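Local coordinates for hypothetical protein Atu1826 (Agrobacterium tumefaciens, PDB 2I3D) that is of unknown function but is probably a serine hydrolase of the alpha/beta-hydrolase superfamily, at residues B[226-231]-B[235-240]; B[72-77]-B[148-153]. All blocks are in the same frame, centred on the assembly; numbering follows the deposited sequence. Where two conformers were deposited one is given.

Contact 1. Residues B[226-231]-B[235-240]; sequences EDYLDR and GELVPE. With MG (magnesium ion), chain G.
Arg231 and Glu236 show how a chain leaving a helix can be held against the helix's last turns. Followed outward, the arginine has CB 3.8 Å from Leu237 CD1, and CG and CD then run past the carboxylate of Glu236. A bend at chi3 (74°) brings NE to Glu236 OE1, 2.9 Å away, in a nearly straight salt bridge (170°). The acceptor lies close to the guanidinium plane, yet it is met from above the plane of its own carboxylate. Beyond NE, CZ is 4.0 Å and NH2 3.7 Å from Leu237 CD2, which lies over one face of the guanidinium, toward its rim. Water 2 completes a small ring, accepting from Arg231 NH2 and donating to Glu236 OE1; the other carboxylate oxygen is bonded by Asn234. The bond from Glu236 N to Arg231 O, 3.0 Å, belongs to the Schellman motif that ends the helix, with Gly235 at positive phi. Leu237 CD1 also rests 3.6 Å from Tyr228 CD1, while Tyr228 OH, bonded by Arg232, reaches Leu237 O through water 1. Farther along, Glu240 OE2 binds magnesium at 2.2 Å, with four waters as further ligands. The chain runs on from helix 218-233 at the surface, with Glu236 and Leu237 reaching back to its last turns; Leu237 also touches Leu201 and, deeper in, Tyr228 packs against Trp125 of strand 124-129.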
ATOM      1  N   GLU B 226      10.655  12.488   8.105  1.00 11.27           N
ATOM      2  CA  GLU B 226      10.958  13.866   7.712  1.00 11.90           C
ATOM      3  C   GLU B 226      11.860  14.586   8.742  1.00 12.12           C
ATOM      4  O   GLU B 226      12.898  15.135   8.384  1.00 14.41           O
ATOM      5  CB  GLU B 226       9.662  14.636   7.469  1.00 12.90           C
ATOM      6  CG  GLU B 226       9.851  16.036   7.041  1.00 17.77           C
ATOM      7  CD  GLU B 226       8.496  16.760   6.881  1.00 23.88           C
ATOM      8  OE1 GLU B 226       7.505  16.419   7.610  1.00 26.06           O
ATOM      9  OE2 GLU B 226       8.437  17.672   6.022  1.00 26.68           O
ATOM     10  N   ASP B 227      11.477  14.499  10.014  1.00 12.32           N
ATOM     11  CA  ASP B 227      12.236  15.131  11.103  0.70 12.72           C
ATOM     12  C   ASP B 227      13.635  14.563  11.149  1.00 12.20           C
ATOM     13  O   ASP B 227      14.599  15.306  11.311  1.00 13.30           O
ATOM     14  CB  ASP B 227      11.561  14.919  12.461  0.70 13.26           C
ATOM     15  CG  ASP B 227      10.215  15.617  12.582  0.70 14.30           C
ATOM     16  OD1 ASP B 227       9.866  16.455  11.720  0.70 16.86           O
ATOM     17  OD2 ASP B 227       9.501  15.324  13.553  0.70 16.65           O
ATOM     18  N   TYR B 228      13.759  13.254  10.958  1.00 11.86           N
ATOM     19  CA  TYR B 228      15.085  12.633  11.037  1.00 11.01           C
ATOM     20  C   TYR B 228      15.979  13.175   9.884  1.00 10.68           C
ATOM     21  O   TYR B 228      17.144  13.535  10.067  1.00 10.38           O
ATOM     22  CB  TYR B 228      14.980  11.104  10.941  1.00 11.80           C
ATOM     23  CG  TYR B 228      16.342  10.470  11.042  1.00 10.24           C
ATOM     24  CD1 TYR B 228      17.035  10.476  12.278  1.00  9.97           C
ATOM     25  CD2 TYR B 228      16.966   9.940   9.901  1.00 10.10           C
ATOM     26  CE1 TYR B 228      18.299   9.913  12.387  1.00 10.40           C
ATOM     27  CE2 TYR B 228      18.239   9.395   9.960  1.00  9.29           C
ATOM     28  CZ  TYR B 228      18.916   9.397  11.200  1.00  8.91           C
ATOM     29  OH  TYR B 228      20.181   8.868  11.242  1.00 10.57           O
ATOM     30  N   LEU B 229      15.443  13.198   8.679  1.00 10.84           N
ATOM     31  CA  LEU B 229      16.262  13.620   7.534  1.00 11.26           C
ATOM     32  C   LEU B 229      16.631  15.099   7.687  1.00 11.57           C
ATOM     33  O   LEU B 229      17.773  15.495   7.423  1.00 12.22           O
ATOM     34  CB  LEU B 229      15.489  13.358   6.238  1.00 11.62           C
ATOM     35  CG  LEU B 229      16.225  13.770   4.962  1.00 13.00           C
ATOM     36  CD1 LEU B 229      17.505  12.969   4.857  1.00 10.38           C
ATOM     37  CD2 LEU B 229      15.292  13.506   3.754  1.00 12.67           C
ATOM     38  N   ASP B 230      15.678  15.904   8.146  1.00 11.77           N
ATOM     39  CA  ASP B 230      15.934  17.327   8.366  1.00 12.90           C
ATOM     40  C   ASP B 230      17.021  17.559   9.392  1.00 12.38           C
ATOM     41  O   ASP B 230      17.942  18.383   9.169  1.00 13.42           O
ATOM     42  CB  ASP B 230      14.630  18.050   8.729  1.00 14.42           C
ATOM     43  CG  ASP B 230      13.772  18.306   7.494  1.00 16.77           C
ATOM     44  OD1 ASP B 230      14.301  18.197   6.340  1.00 19.54           O
ATOM     45  OD2 ASP B 230      12.577  18.602   7.656  1.00 21.54           O
ATOM     46  N   ARG B 231      16.951  16.811  10.494  1.00 10.92           N
ATOM     47  CA  ARG B 231      18.023  16.921  11.484  1.00 11.11           C
ATOM     48  C   ARG B 231      19.373  16.473  10.923  1.00 11.68           C
ATOM     49  O   ARG B 231      20.399  17.159  11.107  1.00 12.90           O
ATOM     50  CB  ARG B 231      17.648  16.205  12.780  1.00 11.98           C
ATOM     51  CG  ARG B 231      16.566  16.990  13.528  1.00 10.97           C
ATOM     52  CD  ARG B 231      16.080  16.270  14.794  1.00 13.29           C
ATOM     53  NE  ARG B 231      17.048  16.313  15.900  1.00 11.89           N
ATOM     54  CZ  ARG B 231      16.879  15.645  17.032  1.00 14.46           C
ATOM     55  NH1 ARG B 231      15.739  14.920  17.232  1.00 14.64           N
ATOM     56  NH2 ARG B 231      17.806  15.761  17.998  1.00 11.35           N
ATOM     57  N   GLY B 235      23.256  18.496  10.066  1.00 12.88           N
ATOM     58  CA  GLY B 235      24.502  17.955  10.704  1.00 13.26           C
ATOM     59  C   GLY B 235      24.289  17.386  12.121  1.00 13.04           C
ATOM     60  O   GLY B 235      25.260  17.194  12.886  1.00 15.49           O
ATOM     61  N   GLU B 236      23.048  17.088  12.482  1.00 10.79           N
ATOM     62  CA  GLU B 236      22.781  16.403  13.762  1.00 11.13           C
ATOM     63  C   GLU B 236      22.736  14.865  13.655  1.00 11.89           C
ATOM     64  O   GLU B 236      22.730  14.292  12.555  1.00 12.16           O
ATOM     65  CB  GLU B 236      21.402  16.840  14.293  1.00 11.10           C
ATOM     66  CG  GLU B 236      21.295  18.366  14.556  1.00 11.98           C
ATOM     67  CD  GLU B 236      19.882  18.787  14.831  1.00 12.17           C
ATOM     68  OE1 GLU B 236      19.242  18.180  15.723  1.00 12.63           O
ATOM     69  OE2 GLU B 236      19.406  19.726  14.172  1.00 17.34           O
ATOM     70  N   LEU B 237      22.634  14.216  14.816  1.00 11.68           N
ATOM     71  CA  LEU B 237      22.330  12.780  14.903  1.00 11.61           C
ATOM     72  C   LEU B 237      23.398  11.875  14.240  1.00 11.12           C
ATOM     73  O   LEU B 237      23.103  10.793  13.738  1.00 11.34           O
ATOM     74  CB  LEU B 237      20.917  12.499  14.359  1.00 10.81           C
ATOM     75  CG  LEU B 237      19.828  13.284  15.089  1.00 11.69           C
ATOM     76  CD1 LEU B 237      18.502  12.869  14.484  1.00 11.80           C
ATOM     77  CD2 LEU B 237      19.845  12.981  16.623  1.00 12.46           C
ATOM     78  N   VAL B 238      24.631  12.385  14.187  1.00 10.99           N
ATOM     79  CA  VAL B 238      25.775  11.597  13.860  1.00 12.00           C
ATOM     80  C   VAL B 238      26.864  12.001  14.889  1.00 13.09           C
ATOM     81  O   VAL B 238      26.951  13.172  15.284  1.00 13.38           O
ATOM     82  CB  VAL B 238      26.250  11.931  12.464  1.00 14.01           C
ATOM     83  CG1 VAL B 238      27.586  11.275  12.129  1.00 16.58           C
ATOM     84  CG2 VAL B 238      25.237  11.491  11.448  1.00 14.40           C
ATOM     85  N   PRO B 239      27.669  11.045  15.334  1.00 12.91           N
ATOM     86  CA  PRO B 239      28.692  11.331  16.329  1.00 13.88           C
ATOM     87  C   PRO B 239      29.734  12.345  15.852  1.00 14.37           C
ATOM     88  O   PRO B 239      29.950  12.513  14.651  1.00 14.71           O
ATOM     89  CB  PRO B 239      29.330   9.948  16.596  1.00 15.38           C
ATOM     90  CG  PRO B 239      28.295   8.948  16.138  1.00 15.13           C
ATOM     91  CD  PRO B 239      27.597   9.609  14.995  1.00 14.10           C
ATOM     92  N   GLU B 240      30.383  13.011  16.796  1.00 15.39           N
ATOM     93  CA  GLU B 240      31.481  13.958  16.438  1.00 16.39           C
ATOM     94  C   GLU B 240      32.642  13.259  15.732  1.00 17.39           C
ATOM     95  O   GLU B 240      32.812  12.040  15.930  1.00 18.76           O
ATOM     96  CB  GLU B 240      31.989  14.618  17.739  1.00 15.34           C
ATOM     97  CG  GLU B 240      30.964  15.588  18.325  1.00 17.71           C
ATOM     98  CD  GLU B 240      30.456  16.564  17.277  1.00 20.84           C
ATOM     99  OE1 GLU B 240      31.257  17.468  16.913  1.00 20.52           O
ATOM    100  OE2 GLU B 240      29.282  16.421  16.807  1.00 22.84           O
TER
HETATM  101 MG    MG G 602      28.513  17.234  14.894  0.80 18.84          MG
HETATM  102  O   HOH W   1      21.242   8.744  13.750  1.00  9.15           O
HETATM  103  O   HOH W   2      20.427  16.985  17.812  1.00 14.07           O
HETATM  104  O   HOH W   3      27.642  17.764  13.291  1.00 23.27           O
HETATM  105  O   HOH W   4      29.085  15.561  13.960  1.00 28.06           O
HETATM  106  O   HOH W   5      30.387  18.293  14.503  1.00 26.12           O
HETATM  107  O   HOH W   6      27.837  19.052  16.108  1.00 24.02           O

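Contact 2. Residues B[72-77]-B[148-153]; sequences FYLFQK and GFMSIA
Helix 66-77 and strand 146-152 lie well apart: their nearest CA atoms, of Phe75 and Met150, are 11.2 Å from each other. The backbones therefore do not meet, and just 114 Å² is buried between the two segments. Met150, present as selenomethionine, does most of the bridging. From the strand it reaches toward the helix with an extended chain, chi2 and chi3 both near 180°, so that SE and CE lie at the far end of a straight arm. Phe75 comes from the opposite direction and offers the outer end of its ring. CE of Met150 approaches Phe75 CZ to 3.7 Å, and SE is 3.9 Å from Phe75 CE2. The selenium sits 5.0 Å from the ring centroid and 69° off the ring normal, an oblique Met-aromatic contact. Leu74, with CG anti to the backbone N (chi1 175°), sends CD2 to within 4.1 Å of Met150 CE, so the methyl group touches both helical residues. All three side chains are buried and meet through apolar contacts. Phe75 also packs edge-to-face with Phe80 and touches Ala127 on strand 124-129, whose backbone bonds to that of Met150; Leu229 of helix 218-233 closes over the group. The helix thus packs on one side of a mainly parallel sheet. Its eight strands, in the order 1-2-4-3-5-6-7-8, are those of the alpha/beta-hydrolase fold, in which strand 124-129 leads to the probable nucleophile elbow, near Met150 but not touching it.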
ATOM      1  N   PHE B  72      10.010   8.090  -1.131  1.00 13.50           N
ATOM      2  CA  PHE B  72      10.489   8.695  -2.366  1.00 13.64           C
ATOM      3  C   PHE B  72      10.232  10.218  -2.370  1.00 14.04           C
ATOM      4  O   PHE B  72      11.150  11.028  -2.626  1.00 14.48           O
ATOM      5  CB  PHE B  72       9.793   8.014  -3.533  1.00 14.00           C
ATOM      6  CG  PHE B  72      10.177   8.551  -4.877  1.00 16.12           C
ATOM      7  CD1 PHE B  72      11.106   7.866  -5.671  1.00 17.04           C
ATOM      8  CD2 PHE B  72       9.559   9.707  -5.388  1.00 16.45           C
ATOM      9  CE1 PHE B  72      11.434   8.335  -6.963  1.00 17.77           C
ATOM     10  CE2 PHE B  72       9.867  10.187  -6.667  1.00 18.26           C
ATOM     11  CZ  PHE B  72      10.817   9.503  -7.465  1.00 17.14           C
ATOM     12  N   TYR B  73       8.987  10.612  -2.089  1.00 14.41           N
ATOM     13  CA  TYR B  73       8.625  12.023  -2.127  1.00 16.59           C
ATOM     14  C   TYR B  73       9.404  12.866  -1.091  1.00 15.71           C
ATOM     15  O   TYR B  73       9.810  13.988  -1.395  1.00 14.94           O
ATOM     16  CB  TYR B  73       7.125  12.151  -1.893  1.00 19.04           C
ATOM     17  CG  TYR B  73       6.573  13.528  -2.123  1.00 23.42           C
ATOM     18  CD1 TYR B  73       6.520  14.084  -3.407  1.00 26.79           C
ATOM     19  CD2 TYR B  73       6.089  14.267  -1.059  1.00 28.67           C
ATOM     20  CE1 TYR B  73       5.996  15.373  -3.609  1.00 27.50           C
ATOM     21  CE2 TYR B  73       5.574  15.549  -1.247  1.00 29.79           C
ATOM     22  CZ  TYR B  73       5.542  16.084  -2.513  1.00 27.38           C
ATOM     23  OH  TYR B  73       4.999  17.347  -2.631  1.00 28.77           O
ATOM     24  N   LEU B  74       9.651  12.315   0.108  1.00 13.55           N
ATOM     25  CA  LEU B  74      10.486  12.982   1.113  1.00 13.89           C
ATOM     26  C   LEU B  74      11.870  13.349   0.575  1.00 14.25           C
ATOM     27  O   LEU B  74      12.332  14.516   0.695  1.00 15.01           O
ATOM     28  CB  LEU B  74      10.637  12.069   2.334  1.00 13.15           C
ATOM     29  CG  LEU B  74      11.597  12.614   3.400  1.00 13.67           C
ATOM     30  CD1 LEU B  74      11.212  14.067   3.807  1.00 15.96           C
ATOM     31  CD2 LEU B  74      11.515  11.650   4.629  1.00 15.95           C
ATOM     32  N   PHE B  75      12.562  12.366   0.024  1.00 13.91           N
ATOM     33  CA  PHE B  75      13.898  12.647  -0.496  1.00 14.23           C
ATOM     34  C   PHE B  75      13.857  13.613  -1.678  1.00 16.92           C
ATOM     35  O   PHE B  75      14.705  14.506  -1.777  1.00 18.05           O
ATOM     36  CB  PHE B  75      14.623  11.350  -0.831  1.00 13.32           C
ATOM     37  CG  PHE B  75      15.100  10.611   0.391  1.00 12.65           C
ATOM     38  CD1 PHE B  75      16.339  10.939   0.994  1.00 11.63           C
ATOM     39  CD2 PHE B  75      14.293   9.616   0.998  1.00 12.23           C
ATOM     40  CE1 PHE B  75      16.787  10.243   2.161  1.00  9.64           C
ATOM     41  CE2 PHE B  75      14.727   8.904   2.174  1.00 12.16           C
ATOM     42  CZ  PHE B  75      15.964   9.232   2.770  1.00 12.04           C
ATOM     43  N   GLN B  76      12.866  13.430  -2.537  1.00 17.95           N
ATOM     44  CA  GLN B  76      12.632  14.305  -3.695  0.70 20.53           C
ATOM     45  C   GLN B  76      12.569  15.752  -3.234  1.00 20.15           C
ATOM     46  O   GLN B  76      13.276  16.645  -3.724  1.00 20.63           O
ATOM     47  CB  GLN B  76      11.278  13.951  -4.365  0.70 20.74           C
ATOM     48  CG  GLN B  76      10.967  14.844  -5.590  0.70 22.94           C
ATOM     49  CD  GLN B  76       9.739  14.427  -6.388  0.70 22.92           C
ATOM     50  OE1 GLN B  76       9.129  13.382  -6.164  0.70 23.55           O
ATOM     51  NE2 GLN B  76       9.380  15.266  -7.353  0.70 26.40           N
ATOM     52  N   LYS B  77      11.678  15.987  -2.277  1.00 20.53           N
ATOM     53  CA  LYS B  77      11.450  17.339  -1.775  1.00 22.30           C
ATOM     54  C   LYS B  77      12.684  17.940  -1.112  1.00 21.48           C
ATOM     55  O   LYS B  77      12.769  19.163  -1.041  1.00 22.68           O
ATOM     56  CB  LYS B  77      10.320  17.381  -0.754  1.00 21.64           C
ATOM     57  CG  LYS B  77       8.924  17.106  -1.252  1.00 26.25           C
ATOM     58  CD  LYS B  77       7.946  17.261  -0.033  1.00 27.28           C
ATOM     59  CE  LYS B  77       8.268  16.219   1.076  1.00 31.19           C
ATOM     60  NZ  LYS B  77       8.033  16.629   2.508  1.00 32.61           N
ATOM     61  N   GLY B 148      23.834   7.313   4.904  1.00 12.92           N
ATOM     62  CA  GLY B 148      22.667   7.313   5.805  1.00 11.24           C
ATOM     63  C   GLY B 148      21.689   6.287   5.309  1.00 11.08           C
ATOM     64  O   GLY B 148      21.645   5.963   4.104  1.00 11.93           O
ATOM     65  N   PHE B 149      20.846   5.822   6.236  1.00 11.14           N
ATOM     66  CA  PHE B 149      19.780   4.910   5.851  1.00 11.18           C
ATOM     67  C   PHE B 149      18.542   5.149   6.699  1.00 11.64           C
ATOM     68  O   PHE B 149      18.635   5.733   7.796  1.00 11.53           O
ATOM     69  CB  PHE B 149      20.212   3.441   6.037  1.00 11.40           C
ATOM     70  CG  PHE B 149      20.477   3.064   7.503  1.00 10.53           C
ATOM     71  CD1 PHE B 149      19.446   2.626   8.334  1.00 11.50           C
ATOM     72  CD2 PHE B 149      21.764   3.189   8.055  1.00 12.72           C
ATOM     73  CE1 PHE B 149      19.685   2.298   9.678  1.00 13.64           C
ATOM     74  CE2 PHE B 149      22.007   2.849   9.378  1.00 12.10           C
ATOM     75  CZ  PHE B 149      20.960   2.418  10.201  1.00 13.32           C
HETATM   76  N   MSE B 150      17.406   4.679   6.168  1.00 10.12           N
HETATM   77  CA  MSE B 150      16.190   4.540   6.940  1.00 10.77           C
HETATM   78  C   MSE B 150      15.741   3.102   6.749  1.00 10.73           C
HETATM   79  O   MSE B 150      15.694   2.617   5.578  1.00 10.89           O
HETATM   80  CB  MSE B 150      15.123   5.474   6.397  1.00 11.64           C
HETATM   81  CG  MSE B 150      15.464   6.921   6.595  1.00 12.39           C
HETATM   82 SE   MSE B 150      13.944   7.955   5.915  0.75 14.07          SE
HETATM   83  CE  MSE B 150      14.771   9.697   6.190  1.00 13.51           C
ATOM     84  N   SER B 151      15.426   2.423   7.860  1.00  9.10           N
ATOM     85  CA  SER B 151      14.923   1.037   7.809  1.00 10.19           C
ATOM     86  C   SER B 151      13.597   1.038   8.529  1.00 10.48           C
ATOM     87  O   SER B 151      13.562   1.157   9.755  1.00 10.42           O
ATOM     88  CB  SER B 151      15.882   0.062   8.477  1.00  9.56           C
ATOM     89  OG  SER B 151      16.990  -0.133   7.659  1.00 12.43           O
ATOM     90  N   ILE B 152      12.519   0.936   7.754  1.00  9.66           N
ATOM     91  CA  ILE B 152      11.162   0.994   8.257  1.00 10.39           C
ATOM     92  C   ILE B 152      10.686  -0.472   8.417  1.00  9.69           C
ATOM     93  O   ILE B 152      10.678  -1.246   7.444  1.00 10.52           O
ATOM     94  CB  ILE B 152      10.241   1.722   7.293  1.00 10.51           C
ATOM     95  CG1 ILE B 152      10.670   3.189   7.178  1.00 11.35           C
ATOM     96  CG2 ILE B 152       8.821   1.651   7.833  1.00 12.78           C
ATOM     97  CD1 ILE B 152      11.959   3.504   6.379  1.00 16.99           C
ATOM     98  N   ALA B 153      10.322  -0.836   9.639  1.00  9.43           N
ATOM     99  CA  ALA B 153       9.786  -2.192   9.922  1.00  9.16           C
ATOM    100  C   ALA B 153      10.730  -3.329   9.505  1.00  9.19           C
ATOM    101  O   ALA B 153      10.299  -4.255   8.822  1.00  9.97           O
ATOM    102  CB  ALA B 153       8.390  -2.432   9.254  1.00  9.88           C
TER

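The two contacts, with centres about 13 Å apart, are joined through helix 218-233, which carries segment 226-231 and packs on contact 2. Its inward side supplies Leu229, whose CB lies 3.7 Å from Met150 CE and whose CD2 lies 3.8 Å from Leu74 CG, so the helix that contact 1 finishes at the surface is also a wall of the core in contact 2. Glu226 N adds a packing contact with Leu74 CD2 at 3.7 Å. Contact 2 is the central one, about 6 Å from the chain centre against about 16 Å for contact 1. Strand 146-152 neighbours strand 124-129, which leads to the probable catalytic Ser130, whereas the magnesium belongs to the C-terminal tail of contact 1.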